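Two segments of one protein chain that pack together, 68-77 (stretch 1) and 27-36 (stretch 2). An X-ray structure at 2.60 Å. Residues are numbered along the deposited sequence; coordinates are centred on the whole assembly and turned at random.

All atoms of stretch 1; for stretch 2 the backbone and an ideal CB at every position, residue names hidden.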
ATOM      1  N   ALA A  68       3.375  -1.960   3.385  1.00 32.82           N
ATOM      2  CA  ALA A  68       2.516  -1.241   2.449  1.00 32.43           C
ATOM      3  C   ALA A  68       3.222  -0.817   1.175  1.00 32.58           C
ATOM      4  O   ALA A  68       2.591  -0.676   0.122  1.00 33.24           O
ATOM      5  CB  ALA A  68       1.900  -0.048   3.114  1.00 32.34           C
ATOM      6  N   PHE A  69       4.527  -0.622   1.234  1.00 32.44           N
ATOM      7  CA  PHE A  69       5.245  -0.242   0.014  1.00 32.41           C
ATOM      8  C   PHE A  69       5.301  -1.389  -0.956  1.00 32.70           C
ATOM      9  O   PHE A  69       5.293  -1.191  -2.168  1.00 32.50           O
ATOM     10  CB  PHE A  69       6.626   0.313   0.318  1.00 31.91           C
ATOM     11  CG  PHE A  69       6.558   1.586   1.065  1.00 31.77           C
ATOM     12  CD1 PHE A  69       6.204   2.742   0.416  1.00 31.83           C
ATOM     13  CD2 PHE A  69       6.722   1.606   2.435  1.00 30.88           C
ATOM     14  CE1 PHE A  69       6.085   3.928   1.094  1.00 31.83           C
ATOM     15  CE2 PHE A  69       6.607   2.772   3.127  1.00 32.15           C
ATOM     16  CZ  PHE A  69       6.283   3.945   2.460  1.00 32.86           C
ATOM     17  N   ILE A  70       5.314  -2.608  -0.427  1.00 33.02           N
ATOM     18  CA  ILE A  70       5.280  -3.742  -1.318  1.00 33.24           C
ATOM     19  C   ILE A  70       3.914  -3.721  -1.965  1.00 33.44           C
ATOM     20  O   ILE A  70       3.799  -3.924  -3.177  1.00 33.57           O
ATOM     21  CB  ILE A  70       5.433  -5.029  -0.563  1.00 33.44           C
ATOM     22  CG1 ILE A  70       6.714  -5.026   0.241  1.00 34.29           C
ATOM     23  CG2 ILE A  70       5.438  -6.196  -1.492  1.00 33.00           C
ATOM     24  CD1 ILE A  70       6.679  -6.175   1.312  1.00 37.39           C
ATOM     25  N   PHE A  71       2.879  -3.450  -1.163  1.00 33.20           N
ATOM     26  CA  PHE A  71       1.535  -3.388  -1.710  1.00 33.22           C
ATOM     27  C   PHE A  71       1.468  -2.277  -2.745  1.00 33.16           C
ATOM     28  O   PHE A  71       0.974  -2.477  -3.841  1.00 33.27           O
ATOM     29  CB  PHE A  71       0.478  -3.170  -0.635  1.00 33.56           C
ATOM     30  CG  PHE A  71      -0.951  -3.082  -1.181  1.00 35.52           C
ATOM     31  CD1 PHE A  71      -1.518  -1.870  -1.511  1.00 34.67           C
ATOM     32  CD2 PHE A  71      -1.719  -4.226  -1.363  1.00 36.63           C
ATOM     33  CE1 PHE A  71      -2.828  -1.805  -1.998  1.00 35.46           C
ATOM     34  CE2 PHE A  71      -3.008  -4.149  -1.872  1.00 35.89           C
ATOM     35  CZ  PHE A  71      -3.563  -2.940  -2.175  1.00 33.78           C
ATOM     36  N   ALA A  72       1.996  -1.105  -2.420  1.00 32.74           N
ATOM     37  CA  ALA A  72       1.980  -0.040  -3.390  1.00 32.48           C
ATOM     38  C   ALA A  72       2.553  -0.509  -4.712  1.00 32.76           C
ATOM     39  O   ALA A  72       1.966  -0.261  -5.753  1.00 33.35           O
ATOM     40  CB  ALA A  72       2.737   1.154  -2.883  1.00 33.03           C
ATOM     41  N   ALA A  73       3.696  -1.178  -4.688  1.00 32.76           N
ATOM     42  CA  ALA A  73       4.301  -1.609  -5.928  1.00 32.68           C
ATOM     43  C   ALA A  73       3.342  -2.580  -6.653  1.00 32.98           C
ATOM     44  O   ALA A  73       3.113  -2.463  -7.857  1.00 33.02           O
ATOM     45  CB  ALA A  73       5.635  -2.236  -5.655  1.00 31.94           C
ATOM     46  N   ALA A  74       2.755  -3.512  -5.908  1.00 32.81           N
ATOM     47  CA  ALA A  74       1.831  -4.462  -6.507  1.00 32.69           C
ATOM     48  C   ALA A  74       0.608  -3.755  -7.111  1.00 32.43           C
ATOM     49  O   ALA A  74       0.111  -4.110  -8.188  1.00 32.17           O
ATOM     50  CB  ALA A  74       1.410  -5.463  -5.487  1.00 32.49           C
ATOM     51  N   ASN A  75       0.135  -2.754  -6.401  1.00 32.26           N
ATOM     52  CA  ASN A  75      -0.980  -1.953  -6.827  1.00 32.25           C
ATOM     53  C   ASN A  75      -0.646  -1.269  -8.165  1.00 32.27           C
ATOM     54  O   ASN A  75      -1.443  -1.240  -9.115  1.00 32.62           O
ATOM     55  CB  ASN A  75      -1.281  -0.971  -5.699  1.00 32.08           C
ATOM     56  CG  ASN A  75      -2.481  -0.098  -5.959  1.00 33.17           C
ATOM     57  OD1 ASN A  75      -3.024  -0.037  -7.075  1.00 34.29           O
ATOM     58  ND2 ASN A  75      -2.887   0.625  -4.929  1.00 31.27           N
ATOM     59  N   TYR A  76       0.559  -0.750  -8.266  1.00 32.18           N
ATOM     60  CA  TYR A  76       0.975  -0.069  -9.481  1.00 32.00           C
ATOM     61  C   TYR A  76       1.104  -1.047 -10.663  1.00 31.86           C
ATOM     62  O   TYR A  76       0.482  -0.856 -11.702  1.00 32.33           O
ATOM     63  CB  TYR A  76       2.236   0.727  -9.178  1.00 31.75           C
ATOM     64  CG  TYR A  76       2.791   1.603 -10.264  1.00 31.39           C
ATOM     65  CD1 TYR A  76       4.150   1.746 -10.408  1.00 31.68           C
ATOM     66  CD2 TYR A  76       1.978   2.313 -11.104  1.00 32.19           C
ATOM     67  CE1 TYR A  76       4.688   2.562 -11.383  1.00 32.51           C
ATOM     68  CE2 TYR A  76       2.515   3.132 -12.101  1.00 31.65           C
ATOM     69  CZ  TYR A  76       3.866   3.250 -12.233  1.00 31.29           C
ATOM     70  OH  TYR A  76       4.421   4.057 -13.202  1.00 30.84           O
ATOM     71  N   VAL A  77       1.878  -2.106 -10.514  1.00 31.71           N
ATOM     72  CA  VAL A  77       2.046  -3.049 -11.619  1.00 31.64           C
ATOM     73  C   VAL A  77       0.721  -3.774 -12.005  1.00 31.94           C
ATOM     74  O   VAL A  77       0.498  -4.094 -13.168  1.00 32.06           O
ATOM     75  CB  VAL A  77       3.211  -4.034 -11.394  1.00 30.82           C
ATOM     76  CG1 VAL A  77       2.814  -5.154 -10.473  1.00 31.70           C
ATOM     77  CG2 VAL A  77       3.633  -4.622 -12.674  1.00 30.78           C
ATOM     78  N   UNK A  27      -1.923   4.670 -17.213  1.00 34.07           N
ATOM     79  CA  UNK A  27      -2.400   4.596 -15.835  1.00 34.09           C
ATOM     80  C   UNK A  27      -1.485   5.314 -14.861  1.00 33.95           C
ATOM     81  O   UNK A  27      -0.281   5.305 -15.024  1.00 34.52           O
ATOM     82  CB  UNK A  27      -2.550   3.134 -15.411  1.00 34.09           C
ATOM     83  N   UNK A  28      -2.049   5.931 -13.838  1.00 33.66           N
ATOM     84  CA  UNK A  28      -1.239   6.565 -12.791  1.00 33.75           C
ATOM     85  C   UNK A  28      -0.106   7.444 -13.328  1.00 33.31           C
ATOM     86  O   UNK A  28       1.043   7.322 -12.902  1.00 33.37           O
ATOM     87  CB  UNK A  28      -0.645   5.484 -11.885  1.00 33.75           C
ATOM     88  N   UNK A  29      -0.433   8.366 -14.240  1.00 33.11           N
ATOM     89  CA  UNK A  29       0.624   9.120 -14.907  1.00 33.00           C
ATOM     90  C   UNK A  29       1.453   9.932 -13.926  1.00 33.13           C
ATOM     91  O   UNK A  29       2.594  10.315 -14.235  1.00 33.33           O
ATOM     92  CB  UNK A  29       0.022  10.047 -15.965  1.00 33.00           C
ATOM     93  N   UNK A  30       0.888  10.195 -12.753  1.00 32.91           N
ATOM     94  CA  UNK A  30       1.468  11.193 -11.869  1.00 33.12           C
ATOM     95  C   UNK A  30       2.059  10.559 -10.632  1.00 32.77           C
ATOM     96  O   UNK A  30       2.533  11.249  -9.743  1.00 32.80           O
ATOM     97  CB  UNK A  30       0.417  12.231 -11.472  1.00 33.12           C
ATOM     98  N   UNK A  31       2.023   9.238 -10.585  1.00 32.79           N
ATOM     99  CA  UNK A  31       2.427   8.503  -9.392  1.00 32.83           C
ATOM    100  C   UNK A  31       3.903   8.704  -9.094  1.00 32.84           C
ATOM    101  O   UNK A  31       4.729   8.728  -9.997  1.00 32.92           O
ATOM    102  CB  UNK A  31       2.124   7.012  -9.556  1.00 32.83           C
ATOM    103  N   UNK A  32       4.241   8.830  -7.824  1.00 33.04           N
ATOM    104  CA  UNK A  32       5.642   8.891  -7.453  1.00 33.21           C
ATOM    105  C   UNK A  32       6.394   7.551  -7.586  1.00 33.39           C
ATOM    106  O   UNK A  32       6.317   6.678  -6.718  1.00 33.81           O
ATOM    107  CB  UNK A  32       5.749   9.392  -6.011  1.00 33.21           C
ATOM    108  N   UNK A  33       7.152   7.407  -8.665  1.00 33.28           N
ATOM    109  CA  UNK A  33       7.747   6.124  -8.999  1.00 33.32           C
ATOM    110  C   UNK A  33       8.858   5.733  -8.022  1.00 33.43           C
ATOM    111  O   UNK A  33       9.367   4.595  -8.076  1.00 33.60           O
ATOM    112  CB  UNK A  33       8.296   6.162 -10.426  1.00 33.32           C
ATOM    113  N   UNK A  34       9.243   6.663  -7.145  1.00 33.05           N
ATOM    114  CA  UNK A  34      10.285   6.409  -6.143  1.00 33.08           C
ATOM    115  C   UNK A  34       9.709   5.636  -4.962  1.00 33.30           C
ATOM    116  O   UNK A  34      10.468   5.098  -4.136  1.00 33.54           O
ATOM    117  CB  UNK A  34      10.905   7.723  -5.663  1.00 33.08           C
ATOM    118  N   UNK A  35       8.377   5.613  -4.863  1.00 33.19           N
ATOM    119  CA  UNK A  35       7.693   4.981  -3.739  1.00 33.23           C
ATOM    120  C   UNK A  35       6.949   3.728  -4.188  1.00 33.46           C
ATOM    121  O   UNK A  35       6.712   2.812  -3.383  1.00 33.81           O
ATOM    122  CB  UNK A  35       6.722   5.965  -3.084  1.00 33.23           C
ATOM    123  N   UNK A  36       6.560   3.682  -5.460  1.00 32.86           N
ATOM    124  CA  UNK A  36       5.780   2.553  -5.942  1.00 32.44           C
ATOM    125  C   UNK A  36       6.535   1.699  -6.951  1.00 32.51           C
ATOM    126  O   UNK A  36       6.047   0.677  -7.395  1.00 32.55           O
ATOM    127  CB  UNK A  36       4.477   3.055  -6.568  1.00 32.44           C
TER

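Stretch 1 is a helix that presents Phe-69, Ala-72, Ala-73 and Tyr-76 to its neighbour, three hydrocarbon surfaces and one ring tipped by a hydroxyl. No hydrogen bond passes directly between the two stretches, so the rules here are mainly those of shape.

Position 27 points its CB toward the helix, but nothing of stretch 1 lies within 5.5 Å of it. A small or medium side chain of either polarity would fit. It is Thr-27, whose CG2 comes no nearer than 4.9 Å to CE2 of Tyr-76.

Position 28 points toward the helix and has phi/psi of 47/51, a left-handed conformation that favours glycine or asparagine, yet its ideal CB sits 3.9 Å from CE2 of Tyr-76. Contact with an aromatic ring argues for something small and apolar. Cys-28 adopts this conformation and places CB 4.0 Å from CE2 of Tyr-76.

Position 29 points away from the helix, and its phi of -61° at the second place of a type I turn suits proline; serine, glutamate or lysine would also do. It is Pro-29. Position 30 is out of reach, so a polar residue is reasonable: Glu-30.

Position 31 closes the turn, its N bonded to O of Cys-28 at 3.2 Å. CB points toward the helix and lies 4.7 Å from CE2 of Tyr-76, leaving room for a longer apolar chain reaching over the ring; leucine, isoleucine or methionine would suit. CD1 of Leu-31 stands 3.7 Å from the centroid of the Tyr-76 ring, 22° off the normal, a CH-pi contact over one face, although chi1 at -142° lies between the usual wells.

Position 32 is out of reach, but its carbonyl receives the backbone N of positions 35 and 36, so asparagine, aspartate, serine or threonine would begin a helical turn well: Asn-32.

Position 33 looks sideways, with CB 5.2 Å from CE1 of Tyr-76. A short, branched or polar side chain could brush the end of the ring. Thr-33 does so with CG2, 4.1 Å from the Tyr-76 OH. Position 34 is again beyond reach and open to small polar residues: Ser-34.

Position 35 also points sideways, its CB 4.7 Å from CE1 of Phe-69, which invites a bulky aliphatic or aromatic group. Leu-35 brings CD2 to 4.4 Å from that CE1, while its carbonyl O meets the edge of the ring, 3.8 Å from CD1 of Phe-69.

Position 36 points sideways, but its CB is close to several atoms: 4.1 Å from CD1 of Tyr-76, 4.2 Å from O of Ala-72 and 4.7 Å from N of Ala-73, so alanine, glycine or serine is indicated. At Ala-36 the backbones are close, with its CA 4.4 Å from CA of Ala-73. Its O makes a CA-H...O contact with CA of Ala-73 at 3.2 Å, and one water donates to O of Ala-36 (2.7 Å) and O of Ala-73 (2.9 Å).

Stretch 2 (27-36) TCPELNTSLA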
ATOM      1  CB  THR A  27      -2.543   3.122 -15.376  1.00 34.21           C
ATOM      2  OG1 THR A  27      -3.244   3.050 -14.125  1.00 34.17           O
ATOM      3  CG2 THR A  27      -1.196   2.496 -15.207  1.00 33.95           C
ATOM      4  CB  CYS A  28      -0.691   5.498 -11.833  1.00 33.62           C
ATOM      5  SG  CYS A  28      -1.999   4.415 -11.150  1.00 37.25           S
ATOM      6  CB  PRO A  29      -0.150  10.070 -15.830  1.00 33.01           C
ATOM      7  CG  PRO A  29      -1.549  10.097 -15.277  1.00 32.86           C
ATOM      8  CD  PRO A  29      -1.785   8.778 -14.653  1.00 32.59           C
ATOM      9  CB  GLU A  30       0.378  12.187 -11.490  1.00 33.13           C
ATOM     10  CG  GLU A  30       0.905  13.489 -11.027  1.00 34.89           C
ATOM     11  CD  GLU A  30       1.346  14.369 -12.174  1.00 36.59           C
ATOM     12  OE1 GLU A  30       1.649  13.834 -13.265  1.00 37.45           O
ATOM     13  OE2 GLU A  30       1.382  15.600 -11.977  1.00 36.78           O
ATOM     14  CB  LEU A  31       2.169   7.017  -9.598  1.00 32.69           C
ATOM     15  CG  LEU A  31       1.659   6.176  -8.429  1.00 32.89           C
ATOM     16  CD1 LEU A  31       2.040   4.715  -8.684  1.00 31.49           C
ATOM     17  CD2 LEU A  31       2.165   6.651  -7.086  1.00 32.38           C
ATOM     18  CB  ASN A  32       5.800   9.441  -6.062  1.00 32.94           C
ATOM     19  CG  ASN A  32       7.216   9.666  -5.737  1.00 34.30           C
ATOM     20  OD1 ASN A  32       7.552  10.384  -4.817  1.00 35.62           O
ATOM     21  ND2 ASN A  32       8.084   9.080  -6.531  1.00 36.01           N
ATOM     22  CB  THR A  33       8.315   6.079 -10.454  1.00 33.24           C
ATOM     23  OG1 THR A  33       9.365   7.027 -10.604  1.00 33.98           O
ATOM     24  CG2 THR A  33       7.255   6.405 -11.473  1.00 34.42           C
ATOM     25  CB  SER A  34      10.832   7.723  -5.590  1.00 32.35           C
ATOM     26  OG  SER A  34      11.569   8.433  -6.568  1.00 34.52           O
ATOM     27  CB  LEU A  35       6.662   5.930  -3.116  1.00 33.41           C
ATOM     28  CG  LEU A  35       7.022   7.313  -2.556  1.00 33.15           C
ATOM     29  CD1 LEU A  35       5.760   8.035  -2.203  1.00 32.13           C
ATOM     30  CD2 LEU A  35       7.889   7.208  -1.309  1.00 33.57           C
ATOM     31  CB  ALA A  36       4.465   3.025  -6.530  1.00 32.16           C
TER
HETATM   32  O   HOH W   1       5.433  -1.321  -9.138  1.00 12.50           O
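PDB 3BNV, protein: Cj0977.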